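Local coordinates for parahox neighbor (Phaeodactylum tricornutum CCAP 1055/1, PDB 5Z5M), which probably carries out the last two steps from 5-hydroxyisourate to (S)-allantoin, as a natural fusion of hydroxyisourate hydrolase and OHCU decarboxylase, at residues Leu22-Leu36 and Leu52-Ser64. Numbering follows the deposited sequence.
Sequences LGGIYEHSAWVAEAL and LAAAMKAIVNKSS
Helices 30-36 and 52-61 of the all-helical OHCU decarboxylase part pack knobs-into-holes: Leu36 sits among Leu52, Ala55, Met56 and Ile59, and Ile59 among Trp31, Val32, Ala35 and Leu36. The segment axes approach to 9.4 Å at 113°. Leu36 splits its branches, CD1 meeting Ala55 CB at 3.7 Å while CD2 lies 3.8 Å from Leu52 CD1. Ile59 extends CD1 to 3.8 Å from Ala35 CB.

Met56, bent at chi3 (68°), tucks CE between Ile25 CB and Val32 CG1, so the loop before helix 30-36 joins the same apolar layer. Val60 CG2 makes a CH-pi contact over the centre of the Tyr26 ring, 3.9 Å from its centroid and 10° off the normal, whereas Met56 CB approaches the ring edge. Tyr26 OH hydrogen-bonds ND1 of His163 in helix 151-173, whose NE2 pairs with Asn61 OD1, and a water, 2.8 Å from that OH, which donates to Ala53 O. A phenylalanine in place of Tyr26 would probably leave His163 and the water without their hydroxyl partner, cutting both links to helix 52-61.

At the far end, Trp31 CH2 touches Ser63 CB, whose hydroxyl donates in the carbonyl plane to Val60 O. No direct hydrogen bond links the two segments; the apolar contacts are therefore direct, while the polar links are mediated by the water and His163.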
loop_
_atom_site.group_PDB
_atom_site.type_symbol
_atom_site.label_atom_id
_atom_site.label_comp_id
_atom_site.label_asym_id
_atom_site.label_seq_id
_atom_site.Cartn_x
_atom_site.Cartn_y
_atom_site.Cartn_z
ATOM N N LEU A 22 -41.707 -10.368 7.712
ATOM C CA LEU A 22 -40.447 -9.898 8.289
ATOM C C LEU A 22 -40.362 -10.052 9.804
ATOM O O LEU A 22 -39.407 -9.586 10.424
ATOM C CB LEU A 22 -40.229 -8.428 7.928
ATOM C CG LEU A 22 -40.155 -8.091 6.439
ATOM C CD1 LEU A 22 -40.188 -6.578 6.242
ATOM C CD2 LEU A 22 -38.901 -8.686 5.825
ATOM N N GLY A 23 -41.350 -10.706 10.403
ATOM C CA GLY A 23 -41.436 -10.776 11.855
ATOM C C GLY A 23 -40.340 -11.568 12.557
ATOM O O GLY A 23 -40.153 -11.432 13.772
ATOM N N GLY A 24 -39.623 -12.395 11.802
ATOM C CA GLY A 24 -38.600 -13.261 12.366
ATOM C C GLY A 24 -37.183 -12.889 11.962
ATOM O O GLY A 24 -36.225 -13.576 12.325
ATOM N N ILE A 25 -37.052 -11.803 11.207
ATOM C CA ILE A 25 -35.743 -11.289 10.800
ATOM C C ILE A 25 -34.840 -11.090 12.017
ATOM O O ILE A 25 -33.688 -11.528 12.030
ATOM C CB ILE A 25 -35.878 -9.959 10.036
ATOM C CG1 ILE A 25 -36.589 -10.172 8.691
ATOM C CG2 ILE A 25 -34.514 -9.328 9.822
ATOM C CD1 ILE A 25 -36.111 -11.395 7.910
ATOM N N TYR A 26 -35.377 -10.427 13.036
ATOM C CA TYR A 26 -34.741 -10.382 14.344
ATOM C C TYR A 26 -35.481 -11.351 15.262
ATOM O O TYR A 26 -36.715 -11.352 15.325
ATOM C CB TYR A 26 -34.734 -8.959 14.914
ATOM C CG TYR A 26 -33.821 -8.002 14.165
ATOM C CD1 TYR A 26 -34.288 -7.269 13.076
ATOM C CD2 TYR A 26 -32.496 -7.829 14.552
ATOM C CE1 TYR A 26 -33.457 -6.393 12.396
ATOM C CE2 TYR A 26 -31.659 -6.957 13.875
ATOM C CZ TYR A 26 -32.144 -6.245 12.796
ATOM O OH TYR A 26 -31.308 -5.380 12.120
ATOM N N GLU A 27 -34.711 -12.184 15.952
ATOM C CA GLU A 27 -35.238 -13.301 16.729
ATOM C C GLU A 27 -36.208 -12.872 17.820
ATOM O O GLU A 27 -35.865 -12.065 18.686
ATOM C CB GLU A 27 -34.085 -14.086 17.361
ATOM C CG GLU A 27 -34.439 -15.502 17.767
ATOM C CD GLU A 27 -34.419 -16.464 16.593
ATOM O OE1 GLU A 27 -34.070 -16.034 15.472
ATOM O OE2 GLU A 27 -34.750 -17.652 16.793
ATOM N N HIS A 28 -37.417 -13.430 17.768
ATOM C CA HIS A 28 -38.461 -13.163 18.755
ATOM C C HIS A 28 -38.671 -11.671 18.940
ATOM O O HIS A 28 -38.896 -11.202 20.055
ATOM C CB HIS A 28 -38.117 -13.810 20.098
ATOM C CG HIS A 28 -37.895 -15.288 20.017
ATOM N ND1 HIS A 28 -38.087 -16.010 18.861
ATOM C CD2 HIS A 28 -37.489 -16.180 20.955
ATOM C CE1 HIS A 28 -37.812 -17.284 19.086
ATOM N NE2 HIS A 28 -37.447 -17.412 20.348
ATOM N N SER A 29 -38.580 -10.930 17.840
ATOM C CA SER A 29 -38.668 -9.480 17.890
ATOM C C SER A 29 -39.591 -8.955 16.802
ATOM O O SER A 29 -39.176 -8.176 15.944
ATOM C CB SER A 29 -37.276 -8.859 17.752
ATOM O OG SER A 29 -36.419 -9.319 18.780
ATOM N N ALA A 30 -40.849 -9.382 16.846
ATOM C CA ALA A 30 -41.837 -8.944 15.868
ATOM C C ALA A 30 -42.085 -7.438 15.968
ATOM O O ALA A 30 -42.570 -6.825 15.017
ATOM C CB ALA A 30 -43.142 -9.709 16.044
ATOM N N TRP A 31 -41.746 -6.850 17.115
ATOM C CA TRP A 31 -41.926 -5.416 17.318
ATOM C C TRP A 31 -41.143 -4.581 16.303
ATOM O O TRP A 31 -41.549 -3.465 15.973
ATOM C CB TRP A 31 -41.534 -5.007 18.747
ATOM C CG TRP A 31 -40.113 -5.305 19.150
ATOM C CD1 TRP A 31 -39.646 -6.455 19.719
ATOM C CD2 TRP A 31 -38.985 -4.424 19.048
ATOM N NE1 TRP A 31 -38.298 -6.353 19.960
ATOM C CE2 TRP A 31 -37.867 -5.115 19.559
ATOM C CE3 TRP A 31 -38.810 -3.123 18.566
ATOM C CZ2 TRP A 31 -36.594 -4.550 19.605
ATOM C CZ3 TRP A 31 -37.542 -2.561 18.611
ATOM C CH2 TRP A 31 -36.451 -3.276 19.125
ATOM N N VAL A 32 -40.031 -5.120 15.808
ATOM C CA VAL A 32 -39.232 -4.421 14.807
ATOM C C VAL A 32 -40.035 -4.247 13.527
ATOM O O VAL A 32 -40.095 -3.155 12.964
ATOM C CB VAL A 32 -37.920 -5.163 14.474
ATOM C CG1 VAL A 32 -37.116 -4.372 13.452
ATOM C CG2 VAL A 32 -37.093 -5.395 15.731
ATOM N N ALA A 33 -40.649 -5.336 13.072
ATOM C CA ALA A 33 -41.444 -5.320 11.849
ATOM C C ALA A 33 -42.701 -4.479 12.029
ATOM O O ALA A 33 -43.181 -3.836 11.090
ATOM C CB ALA A 33 -41.807 -6.744 11.437
ATOM N N GLU A 34 -43.226 -4.484 13.251
ATOM C CA GLU A 34 -44.403 -3.694 13.571
ATOM C C GLU A 34 -44.115 -2.208 13.421
ATOM O O GLU A 34 -44.822 -1.508 12.700
ATOM C CB GLU A 34 -44.882 -4.008 14.984
ATOM C CG GLU A 34 -45.461 -5.396 15.106
ATOM C CD GLU A 34 -46.561 -5.657 14.093
ATOM O OE1 GLU A 34 -47.423 -4.771 13.910
ATOM O OE2 GLU A 34 -46.565 -6.748 13.483
ATOM N N ALA A 35 -43.063 -1.740 14.088
ATOM C CA ALA A 35 -42.629 -0.353 13.971
ATOM C C ALA A 35 -42.382 0.025 12.508
ATOM O O ALA A 35 -42.704 1.132 12.087
ATOM C CB ALA A 35 -41.377 -0.118 14.803
ATOM N N LEU A 36 -41.840 -0.909 11.734
ATOM C CA LEU A 36 -41.546 -0.660 10.322
ATOM C C LEU A 36 -42.797 -0.347 9.497
ATOM O O LEU A 36 -42.865 0.684 8.825
ATOM C CB LEU A 36 -40.824 -1.861 9.708
ATOM C CG LEU A 36 -40.384 -1.668 8.256
ATOM C CD1 LEU A 36 -39.204 -0.709 8.167
ATOM C CD2 LEU A 36 -40.064 -2.990 7.567
ATOM N N LEU A 52 -34.178 -1.577 3.048
ATOM C CA LEU A 52 -35.060 -2.314 3.942
ATOM C C LEU A 52 -34.292 -2.751 5.191
ATOM O O LEU A 52 -34.767 -2.588 6.316
ATOM C CB LEU A 52 -35.665 -3.522 3.219
ATOM C CG LEU A 52 -36.460 -4.486 4.104
ATOM C CD1 LEU A 52 -37.598 -3.749 4.815
ATOM C CD2 LEU A 52 -36.982 -5.648 3.280
ATOM N N ALA A 53 -33.092 -3.282 4.982
ATOM C CA ALA A 53 -32.231 -3.695 6.086
ATOM C C ALA A 53 -31.857 -2.506 6.965
ATOM O O ALA A 53 -31.853 -2.614 8.192
ATOM C CB ALA A 53 -30.973 -4.373 5.555
ATOM N N ALA A 54 -31.552 -1.378 6.324
ATOM C CA ALA A 54 -31.157 -0.159 7.022
ATOM C C ALA A 54 -32.291 0.369 7.889
ATOM O O ALA A 54 -32.064 0.852 8.997
ATOM C CB ALA A 54 -30.725 0.913 6.019
ATOM N N ALA A 55 -33.505 0.293 7.353
ATOM C CA ALA A 55 -34.699 0.751 8.050
ATOM C C ALA A 55 -34.953 -0.062 9.324
ATOM O O ALA A 55 -35.263 0.497 10.374
ATOM C CB ALA A 55 -35.899 0.681 7.126
ATOM N N MET A 56 -34.827 -1.382 9.228
ATOM C CA MET A 56 -35.050 -2.246 10.384
ATOM C C MET A 56 -33.926 -2.092 11.400
ATOM O O MET A 56 -34.172 -2.084 12.608
ATOM C CB MET A 56 -35.189 -3.708 9.947
ATOM C CG MET A 56 -36.363 -3.928 8.993
ATOM S SD MET A 56 -36.629 -5.644 8.508
ATOM C CE MET A 56 -37.161 -6.338 10.068
ATOM N N LYS A 57 -32.700 -1.953 10.902
ATOM C CA LYS A 57 -31.538 -1.723 11.758
ATOM C C LYS A 57 -31.715 -0.445 12.573
ATOM O O LYS A 57 -31.407 -0.411 13.767
ATOM C CB LYS A 57 -30.257 -1.641 10.920
ATOM C CG LYS A 57 -28.980 -1.499 11.738
ATOM C CD LYS A 57 -27.747 -1.472 10.834
ATOM C CE LYS A 57 -26.469 -1.344 11.648
ATOM N NZ LYS A 57 -25.249 -1.406 10.792
ATOM N N ALA A 58 -32.207 0.604 11.921
ATOM C CA ALA A 58 -32.436 1.890 12.580
ATOM C C ALA A 58 -33.441 1.765 13.723
ATOM O O ALA A 58 -33.243 2.334 14.797
ATOM C CB ALA A 58 -32.914 2.923 11.576
ATOM N N ILE A 59 -34.517 1.020 13.482
ATOM C CA ILE A 59 -35.528 0.765 14.507
ATOM C C ILE A 59 -34.910 0.085 15.728
ATOM O O ILE A 59 -35.159 0.476 16.870
ATOM C CB ILE A 59 -36.679 -0.100 13.952
ATOM C CG1 ILE A 59 -37.480 0.710 12.930
ATOM C CG2 ILE A 59 -37.593 -0.594 15.084
ATOM C CD1 ILE A 59 -38.560 -0.078 12.221
ATOM N N VAL A 60 -34.076 -0.916 15.482
ATOM C CA VAL A 60 -33.397 -1.601 16.575
ATOM C C VAL A 60 -32.449 -0.658 17.314
ATOM O O VAL A 60 -32.472 -0.572 18.546
ATOM C CB VAL A 60 -32.611 -2.828 16.074
ATOM C CG1 VAL A 60 -31.740 -3.395 17.191
ATOM C CG2 VAL A 60 -33.576 -3.897 15.548
ATOM N N ASN A 61 -31.626 0.061 16.559
ATOM C CA ASN A 61 -30.613 0.929 17.149
ATOM C C ASN A 61 -31.211 2.045 18.000
ATOM O O ASN A 61 -30.588 2.507 18.957
ATOM C CB ASN A 61 -29.722 1.527 16.058
ATOM C CG ASN A 61 -28.658 0.553 15.577
ATOM O OD1 ASN A 61 -28.389 -0.464 16.222
ATOM N ND2 ASN A 61 -28.048 0.860 14.440
ATOM N N LYS A 62 -32.426 2.470 17.668
ATOM C CA LYS A 62 -33.051 3.550 18.416
ATOM C C LYS A 62 -33.863 3.041 19.610
ATOM O O LYS A 62 -34.489 3.827 20.319
ATOM C CB LYS A 62 -33.929 4.391 17.481
ATOM C CG LYS A 62 -33.112 5.219 16.499
ATOM C CD LYS A 62 -33.983 5.930 15.476
ATOM C CE LYS A 62 -33.131 6.545 14.372
ATOM N NZ LYS A 62 -33.955 7.180 13.306
ATOM N N SER A 63 -33.845 1.730 19.833
ATOM C CA SER A 63 -34.597 1.138 20.938
ATOM C C SER A 63 -33.818 1.237 22.249
ATOM O O SER A 63 -32.635 1.564 22.247
ATOM C CB SER A 63 -34.945 -0.324 20.630
ATOM O OG SER A 63 -33.794 -1.156 20.664
ATOM N N SER A 64 -34.488 0.965 23.366
ATOM C CA SER A 64 -33.857 1.081 24.676
ATOM C C SER A 64 -32.811 -0.009 24.900
ATOM O O SER A 64 -32.848 -1.060 24.257
ATOM C CB SER A 64 -34.908 1.020 25.790
ATOM O OG SER A 64 -35.401 -0.301 25.949
HETATM O O HOH W 1 -31.459 -5.044 9.365
#